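Local coordinates for type IV secretion system protein VirB11 (Brucella suis, PDB 2GZA), which hydrolyses ATP as the hexameric ATPase of the VirB type IV secretion system, which could be needed to establish the bacterium's replication niche in the host, at residues S93-L96 with E100-Q103; I71-A76 with I115-R120; E290-R295 with D323-V328. All coordinates share one frame; numbering follows the deposited sequence.

Contact 1. Residues S93-L96 with E100-Q103; sequences SAIL and ERIQ. With SO4 (sulfate ion), chain D.
Ala94 and Ile102 form the dense side of this contact: CB of Ala94 rests on CG2 of Ile102 (3.7 Å), and Leu96 comes obliquely across the same methyl with its CG (3.7 Å). With CG1 anti to the backbone N (chi1 -175°), CG2 of Ile102 is left between N and the carbonyl carbon, where it meets both. Ala94 and Ile102 also exchange two backbone hydrogen bonds, Ala94 N to Ile102 O (3.0 Å) and the straighter Ile102 N to Ala94 O (2.8 Å, 170° at the hydrogen). Strands 91-95 and 101-105 thus pair as an antiparallel beta hairpin at the edge of the N-terminal domain's sheet, and Leu96 N to Glu100 O (2.7 Å) closes its turn end. Helices 13-26 and 67-81 cover the Ala94 and Leu96 side. The other face is looser where Ile95 and Arg101 lie, both open to solvent. The two run alongside each other, touching through CG1 and CG (3.9 Å), before the arginine bends at chi3 and leaves the strand. Its NH2 meets O1 of the sulfate at the guanidinium edge (3.1 Å, 142°), and backbone amides of Ser186, Gly187 and Lys188 of a neighbouring subunit hold the same anion.

Contact 2. Residues I71-A76 with I115-R120; sequences ISLGTA and ISVTIR
Ile71 meets Ile115 through the outermost methyls alone, CD1 to CD1 at 3.7 Å, the two side chains crossing at about a right angle. Two residues further along each segment, Leu73 sets its CD2 obliquely against CG2 of Val117 (4.1 Å). These two methyl pairs carry the contact; it is wholly apolar, small in area, and largely buried.

The torsions let the side chains bridge the gap between the backbones. The CB of Ile71 points away from the strand, yet chi1 (-69°) turns CG1 back and chi2 carries CD1 on to Ile115. Leu73 already faces the strand, and its CG, lying opposite the backbone N (chi1 170°), extends the branch toward Val117. On the strand, Ile115 and Val117 both point toward the helix, and the intervening Ser116 turns away.

The helix is held by its own turns. Thr75 N bonds to Ile71 O (3.1 Å), and Ser72 O takes two donors from the same face of its plane: Ala76 N (3.0 Å) and OG1 of Thr75 (2.9 Å), which comes in at a strong bend, 113° at the carbonyl oxygen. Ser72 OG in turn bonds to Glu68 O one turn earlier. Strand 116-120 is fixed from both flanks, by backbone bonds to strand 101-105 on one side and to strand 40-43 on the other. Ile104 packs against Ile115 and Val117, while Leu26 and His25 of helix 13-26 lie against Leu73.

A helix laid over one face of an antiparallel sheet, with aliphatic side chains meeting between the two, is the alpha/beta arrangement found in the N-terminal domain of VirB11-type secretion ATPases.

Contact 3. Residues E290-R295 with D323-V328; sequences ELTFER and DVVVHV
Val325 meets the helix with both its methyls, one for each of two successive residues. The apolar part lies with CG2, which sits 3.6 Å from CE2 of Phe293 and 3.8 Å from its CZ. The valine and phenylalanine run alongside in opposite senses, and the methyl approaches the ring obliquely. With CG opposite the carbonyl carbon (chi1 -75°), the ring swings toward the strand although the CB of Phe293 does not point there. Aromatic contacts fix the ring further: Trp344 of strand 339-345 meets it edge-to-face, and Tyr319 meets it with the planes at about 50°.

The mixed contact is that of Thr292, which reaches Val325 tip to tip, OG1 to CG1 at 3.6 Å. This hydroxyl is not left without a polar partner inside the core, since it bonds to the backbone oxygen of Ser288, just ahead of the helix's first residue. Thr292 also touches Val179 and Ala181 of strand 178-182, the strand that pairs in parallel with strand 324-331 and leads into the Walker A loop, predicted to bind ATP. Helix 289-300 packed on this central sheet belongs to the alpha/beta core of P-loop NTPases.

Contacts 1 and 2 belong to one antiparallel sheet, where strands 101-105 and 116-120 are neighbours: Arg101 O to Arg120 N and Gln103 N to Thr118 O probably bond between them, and contact 1 is nested within the loop that contact 2 closes. Contact 3 lies on the opposite side of the chain's centre, about 38 Å away between centres, in the nucleotide-binding part. Contact 1 is strand on strand, bound by backbone hydrogen bonds, with one buried face and another that is largely exposed at Ile95 and Arg101. Contacts 2 and 3 are helix on strand, buried and held by side chains alone, purely aliphatic in contact 2 but including an aromatic ring and a hydroxyl in contact 3.

Contact 1. Residues S93-L96 with E100-Q103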
loop_
_atom_site.group_PDB
_atom_site.type_symbol
_atom_site.label_atom_id
_atom_site.label_comp_id
_atom_site.label_asym_id
_atom_site.label_seq_id
_atom_site.Cartn_x
_atom_site.Cartn_y
_atom_site.Cartn_z
ATOM N N SER C 93 -13.567 -30.952 -15.874
ATOM C CA SER C 93 -12.956 -30.586 -17.150
ATOM C C SER C 93 -11.945 -31.644 -17.544
ATOM O O SER C 93 -11.154 -32.093 -16.714
ATOM C CB SER C 93 -12.273 -29.226 -17.074
ATOM O OG SER C 93 -13.218 -28.202 -16.854
ATOM N N ALA C 94 -11.975 -32.041 -18.811
ATOM C CA ALA C 94 -11.090 -33.087 -19.316
ATOM C C ALA C 94 -10.775 -32.935 -20.796
ATOM O O ALA C 94 -11.493 -32.265 -21.538
ATOM C CB ALA C 94 -11.681 -34.464 -19.046
ATOM N N ILE C 95 -9.677 -33.561 -21.206
ATOM C CA ILE C 95 -9.289 -33.644 -22.603
ATOM C C ILE C 95 -9.380 -35.107 -23.017
ATOM O O ILE C 95 -8.665 -35.956 -22.485
ATOM C CB ILE C 95 -7.877 -33.092 -22.833
ATOM C CG1 ILE C 95 -7.909 -31.566 -22.718
ATOM C CG2 ILE C 95 -7.340 -33.537 -24.197
ATOM C CD1 ILE C 95 -6.543 -30.907 -22.532
ATOM N N LEU C 96 -10.295 -35.401 -23.940
ATOM C CA LEU C 96 -10.563 -36.775 -24.365
ATOM C C LEU C 96 -9.485 -37.328 -25.322
ATOM O O LEU C 96 -8.688 -36.567 -25.876
ATOM C CB LEU C 96 -11.955 -36.869 -25.006
ATOM C CG LEU C 96 -13.222 -36.697 -24.153
ATOM C CD1 LEU C 96 -14.468 -36.634 -25.023
ATOM C CD2 LEU C 96 -13.379 -37.781 -23.103
ATOM N N GLU C 100 -10.670 -33.921 -27.960
ATOM C CA GLU C 100 -11.851 -33.124 -27.617
ATOM C C GLU C 100 -11.773 -32.599 -26.184
ATOM O O GLU C 100 -11.393 -33.345 -25.288
ATOM C CB GLU C 100 -13.132 -33.970 -27.752
ATOM C CG GLU C 100 -13.367 -34.647 -29.112
ATOM C CD GLU C 100 -13.137 -36.164 -29.104
ATOM O OE1 GLU C 100 -13.581 -36.831 -30.063
ATOM O OE2 GLU C 100 -12.525 -36.702 -28.157
ATOM N N ARG C 101 -12.116 -31.327 -25.969
ATOM C CA ARG C 101 -12.287 -30.816 -24.610
ATOM C C ARG C 101 -13.715 -31.087 -24.168
ATOM O O ARG C 101 -14.659 -30.859 -24.921
ATOM C CB ARG C 101 -11.944 -29.332 -24.504
ATOM C CG ARG C 101 -10.447 -29.062 -24.348
ATOM C CD ARG C 101 -10.121 -27.570 -24.361
ATOM N NE ARG C 101 -10.701 -26.903 -25.527
ATOM C CZ ARG C 101 -10.363 -25.696 -25.968
ATOM N NH1 ARG C 101 -9.422 -24.988 -25.356
ATOM N NH2 ARG C 101 -10.971 -25.197 -27.036
ATOM N N ILE C 102 -13.863 -31.603 -22.955
ATOM C CA ILE C 102 -15.170 -31.955 -22.434
ATOM C C ILE C 102 -15.407 -31.338 -21.055
ATOM O O ILE C 102 -14.589 -31.477 -20.144
ATOM C CB ILE C 102 -15.395 -33.501 -22.443
ATOM C CG1 ILE C 102 -16.817 -33.854 -21.999
ATOM C CG2 ILE C 102 -14.344 -34.220 -21.604
ATOM C CD1 ILE C 102 -17.222 -35.291 -22.282
ATOM N N GLN C 103 -16.519 -30.628 -20.925
ATOM C CA GLN C 103 -16.957 -30.145 -19.632
ATOM C C GLN C 103 -18.218 -30.843 -19.195
ATOM O O GLN C 103 -19.194 -30.916 -19.942
ATOM C CB GLN C 103 -17.125 -28.636 -19.609
ATOM C CG GLN C 103 -16.055 -27.968 -18.779
ATOM C CD GLN C 103 -16.501 -27.683 -17.357
ATOM O OE1 GLN C 103 -15.740 -27.141 -16.557
ATOM N NE2 GLN C 103 -17.749 -28.027 -17.034
HETATM S S SO4 D . -10.149 -21.006 -27.023
HETATM O O1 SO4 D . -11.099 -22.108 -27.020
HETATM O O2 SO4 D . -10.801 -19.799 -26.545
HETATM O O3 SO4 D . -9.065 -21.349 -26.114
HETATM O O4 SO4 D . -9.600 -20.774 -28.361
#

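Contact 2. Residues I71-A76 with I115-R120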
loop_
_atom_site.group_PDB
_atom_site.type_symbol
_atom_site.label_atom_id
_atom_site.label_comp_id
_atom_site.label_asym_id
_atom_site.label_seq_id
_atom_site.Cartn_x
_atom_site.Cartn_y
_atom_site.Cartn_z
ATOM N N ILE C 71 -24.197 -40.393 -16.310
ATOM C CA ILE C 71 -23.532 -40.605 -15.028
ATOM C C ILE C 71 -22.253 -41.401 -15.274
ATOM O O ILE C 71 -21.158 -40.988 -14.881
ATOM C CB ILE C 71 -24.464 -41.349 -14.003
ATOM C CG1 ILE C 71 -25.635 -40.460 -13.553
ATOM C CG2 ILE C 71 -23.682 -41.868 -12.787
ATOM C CD1 ILE C 71 -25.267 -39.317 -12.606
ATOM N N SER C 72 -22.419 -42.533 -15.953
ATOM C CA SER C 72 -21.328 -43.430 -16.321
ATOM C C SER C 72 -20.285 -42.745 -17.191
ATOM O O SER C 72 -19.087 -42.993 -17.041
ATOM C CB SER C 72 -21.872 -44.642 -17.095
ATOM O OG SER C 72 -22.844 -45.352 -16.358
ATOM N N LEU C 73 -20.754 -41.913 -18.116
ATOM C CA LEU C 73 -19.873 -41.130 -18.977
ATOM C C LEU C 73 -18.972 -40.238 -18.141
ATOM O O LEU C 73 -17.766 -40.197 -18.369
ATOM C CB LEU C 73 -20.678 -40.307 -19.985
ATOM C CG LEU C 73 -19.954 -39.243 -20.816
ATOM C CD1 LEU C 73 -18.817 -39.823 -21.637
ATOM C CD2 LEU C 73 -20.933 -38.546 -21.721
ATOM N N GLY C 74 -19.567 -39.546 -17.168
ATOM C CA GLY C 74 -18.827 -38.678 -16.259
ATOM C C GLY C 74 -17.713 -39.399 -15.534
ATOM O O GLY C 74 -16.552 -38.994 -15.595
ATOM N N THR C 75 -18.070 -40.483 -14.857
ATOM C CA THR C 75 -17.116 -41.246 -14.060
ATOM C C THR C 75 -15.961 -41.771 -14.905
ATOM O O THR C 75 -14.800 -41.672 -14.509
ATOM C CB THR C 75 -17.791 -42.411 -13.302
ATOM O OG1 THR C 75 -18.317 -43.357 -14.240
ATOM C CG2 THR C 75 -18.913 -41.893 -12.398
ATOM N N ALA C 76 -16.286 -42.311 -16.076
ATOM C CA ALA C 76 -15.281 -42.833 -16.998
ATOM C C ALA C 76 -14.287 -41.759 -17.415
ATOM O O ALA C 76 -13.081 -42.021 -17.463
ATOM C CB ALA C 76 -15.943 -43.467 -18.212
ATOM N N ILE C 115 -27.724 -34.111 -16.612
ATOM C CA ILE C 115 -26.279 -33.925 -16.652
ATOM C C ILE C 115 -25.987 -32.989 -17.818
ATOM O O ILE C 115 -26.607 -33.108 -18.876
ATOM C CB ILE C 115 -25.535 -35.256 -16.881
ATOM C CG1 ILE C 115 -25.981 -36.321 -15.872
ATOM C CG2 ILE C 115 -24.012 -35.053 -16.898
ATOM C CD1 ILE C 115 -25.428 -36.155 -14.478
ATOM N N SER C 116 -25.058 -32.061 -17.629
ATOM C CA SER C 116 -24.633 -31.201 -18.729
ATOM C C SER C 116 -23.280 -31.618 -19.278
ATOM O O SER C 116 -22.287 -31.679 -18.545
ATOM C CB SER C 116 -24.597 -29.722 -18.323
ATOM O OG SER C 116 -24.174 -28.922 -19.416
ATOM N N VAL C 117 -23.255 -31.897 -20.578
ATOM C CA VAL C 117 -22.040 -32.271 -21.286
ATOM C C VAL C 117 -21.780 -31.267 -22.396
ATOM O O VAL C 117 -22.685 -30.928 -23.157
ATOM C CB VAL C 117 -22.147 -33.715 -21.863
ATOM C CG1 VAL C 117 -21.102 -33.982 -22.940
ATOM C CG2 VAL C 117 -22.008 -34.732 -20.759
ATOM N N THR C 118 -20.552 -30.778 -22.473
ATOM C CA THR C 118 -20.149 -29.958 -23.606
ATOM C C THR C 118 -18.828 -30.448 -24.162
ATOM O O THR C 118 -17.819 -30.483 -23.464
ATOM C CB THR C 118 -20.070 -28.482 -23.248
ATOM O OG1 THR C 118 -21.325 -28.069 -22.700
ATOM C CG2 THR C 118 -19.757 -27.667 -24.504
ATOM N N ILE C 119 -18.853 -30.840 -25.427
ATOM C CA ILE C 119 -17.675 -31.366 -26.088
ATOM C C ILE C 119 -17.208 -30.397 -27.162
ATOM O O ILE C 119 -17.902 -30.156 -28.151
ATOM C CB ILE C 119 -17.937 -32.797 -26.651
ATOM C CG1 ILE C 119 -18.243 -33.765 -25.502
ATOM C CG2 ILE C 119 -16.752 -33.293 -27.465
ATOM C CD1 ILE C 119 -18.910 -35.061 -25.917
ATOM N N ARG C 120 -16.037 -29.829 -26.924
ATOM C CA ARG C 120 -15.390 -28.960 -27.885
ATOM C C ARG C 120 -14.547 -29.822 -28.803
ATOM O O ARG C 120 -13.842 -30.720 -28.352
ATOM C CB ARG C 120 -14.525 -27.920 -27.171
#

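Contact 3. Residues E290-R295 with D323-V328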
loop_
_atom_site.group_PDB
_atom_site.type_symbol
_atom_site.label_atom_id
_atom_site.label_comp_id
_atom_site.label_asym_id
_atom_site.label_seq_id
_atom_site.Cartn_x
_atom_site.Cartn_y
_atom_site.Cartn_z
ATOM N N GLU C 290 -26.755 4.787 -10.040
ATOM C CA GLU C 290 -25.406 5.159 -9.637
ATOM C C GLU C 290 -24.944 4.317 -8.467
ATOM O O GLU C 290 -23.774 3.968 -8.360
ATOM C CB GLU C 290 -25.263 6.658 -9.370
ATOM C CG GLU C 290 -25.720 7.177 -8.017
ATOM C CD GLU C 290 -25.318 8.633 -7.796
ATOM O OE1 GLU C 290 -26.159 9.431 -7.331
ATOM O OE2 GLU C 290 -24.160 8.994 -8.097
ATOM N N LEU C 291 -25.892 3.961 -7.617
ATOM C CA LEU C 291 -25.635 3.086 -6.492
ATOM C C LEU C 291 -25.389 1.636 -6.916
ATOM O O LEU C 291 -24.771 0.878 -6.172
ATOM C CB LEU C 291 -26.773 3.183 -5.469
ATOM C CG LEU C 291 -26.829 4.419 -4.546
ATOM C CD1 LEU C 291 -28.163 4.515 -3.809
ATOM C CD2 LEU C 291 -25.688 4.454 -3.550
ATOM N N THR C 292 -25.868 1.255 -8.102
ATOM C CA THR C 292 -25.544 -0.046 -8.683
ATOM C C THR C 292 -24.035 -0.158 -8.929
ATOM O O THR C 292 -23.393 -1.049 -8.388
ATOM C CB THR C 292 -26.312 -0.311 -9.985
ATOM O OG1 THR C 292 -27.702 -0.076 -9.768
ATOM C CG2 THR C 292 -26.104 -1.731 -10.444
ATOM N N PHE C 293 -23.478 0.755 -9.719
ATOM C CA PHE C 293 -22.045 0.748 -10.001
ATOM C C PHE C 293 -21.256 0.860 -8.706
ATOM O O PHE C 293 -20.211 0.230 -8.542
ATOM C CB PHE C 293 -21.659 1.871 -10.970
ATOM C CG PHE C 293 -22.063 1.601 -12.388
ATOM C CD1 PHE C 293 -21.354 0.697 -13.164
ATOM C CD2 PHE C 293 -23.157 2.248 -12.943
ATOM C CE1 PHE C 293 -21.726 0.442 -14.481
ATOM C CE2 PHE C 293 -23.537 2.002 -14.249
ATOM C CZ PHE C 293 -22.820 1.092 -15.024
ATOM N N GLU C 294 -21.787 1.658 -7.787
ATOM C CA GLU C 294 -21.209 1.844 -6.463
ATOM C C GLU C 294 -21.124 0.521 -5.702
ATOM O O GLU C 294 -20.077 0.181 -5.153
ATOM C CB GLU C 294 -22.057 2.850 -5.679
ATOM C CG GLU C 294 -21.281 3.775 -4.775
ATOM C CD GLU C 294 -20.472 4.820 -5.526
ATOM O OE1 GLU C 294 -19.246 4.886 -5.301
ATOM O OE2 GLU C 294 -21.056 5.579 -6.327
ATOM N N ARG C 295 -22.226 -0.225 -5.688
ATOM C CA ARG C 295 -22.281 -1.523 -5.017
ATOM C C ARG C 295 -21.531 -2.638 -5.744
ATOM O O ARG C 295 -20.986 -3.523 -5.099
ATOM C CB ARG C 295 -23.723 -1.943 -4.761
ATOM C CG ARG C 295 -24.382 -1.173 -3.630
ATOM C CD ARG C 295 -25.488 -1.963 -2.975
ATOM N NE ARG C 295 -24.968 -3.032 -2.131
ATOM C CZ ARG C 295 -25.236 -4.322 -2.290
ATOM N NH1 ARG C 295 -26.040 -4.738 -3.259
ATOM N NH2 ARG C 295 -24.709 -5.201 -1.459
ATOM N N ASP C 323 -23.457 -2.237 -20.070
ATOM C CA ASP C 323 -24.029 -1.333 -21.061
ATOM C C ASP C 323 -25.243 -0.592 -20.519
ATOM O O ASP C 323 -25.353 0.627 -20.674
ATOM C CB ASP C 323 -24.401 -2.089 -22.333
ATOM C CG ASP C 323 -23.192 -2.636 -23.054
ATOM O OD1 ASP C 323 -22.263 -1.845 -23.318
ATOM O OD2 ASP C 323 -23.174 -3.855 -23.352
ATOM N N VAL C 324 -26.157 -1.328 -19.891
ATOM C CA VAL C 324 -27.412 -0.759 -19.430
ATOM C C VAL C 324 -27.672 -1.142 -17.977
ATOM O O VAL C 324 -27.430 -2.273 -17.573
ATOM C CB VAL C 324 -28.603 -1.213 -20.321
ATOM C CG1 VAL C 324 -29.917 -0.623 -19.828
ATOM C CG2 VAL C 324 -28.373 -0.835 -21.780
ATOM N N VAL C 325 -28.146 -0.182 -17.191
ATOM C CA VAL C 325 -28.658 -0.455 -15.852
ATOM C C VAL C 325 -30.108 0.021 -15.785
ATOM O O VAL C 325 -30.385 1.207 -15.977
ATOM C CB VAL C 325 -27.834 0.251 -14.725
ATOM C CG1 VAL C 325 -28.429 -0.045 -13.342
ATOM C CG2 VAL C 325 -26.372 -0.156 -14.765
ATOM N N VAL C 326 -31.024 -0.907 -15.526
ATOM C CA VAL C 326 -32.438 -0.573 -15.361
ATOM C C VAL C 326 -32.791 -0.625 -13.887
ATOM O O VAL C 326 -32.657 -1.669 -13.259
ATOM C CB VAL C 326 -33.365 -1.563 -16.087
ATOM C CG1 VAL C 326 -34.749 -0.943 -16.280
ATOM C CG2 VAL C 326 -32.771 -2.007 -17.415
ATOM N N HIS C 327 -33.237 0.496 -13.333
ATOM C CA HIS C 327 -33.597 0.537 -11.920
ATOM C C HIS C 327 -35.096 0.458 -11.718
ATOM O O HIS C 327 -35.843 1.233 -12.296
ATOM C CB HIS C 327 -33.034 1.775 -11.228
ATOM C CG HIS C 327 -33.424 1.888 -9.784
ATOM N ND1 HIS C 327 -32.946 1.033 -8.818
ATOM C CD2 HIS C 327 -34.257 2.745 -9.145
ATOM C CE1 HIS C 327 -33.464 1.362 -7.645
ATOM N NE2 HIS C 327 -34.263 2.399 -7.817
ATOM N N VAL C 328 -35.525 -0.487 -10.892
ATOM C CA VAL C 328 -36.940 -0.640 -10.555
ATOM C C VAL C 328 -37.233 -0.099 -9.161
ATOM O O VAL C 328 -36.479 -0.341 -8.219
ATOM C CB VAL C 328 -37.408 -2.109 -10.599
ATOM C CG1 VAL C 328 -38.926 -2.171 -10.515
ATOM C CG2 VAL C 328 -36.937 -2.798 -11.857
#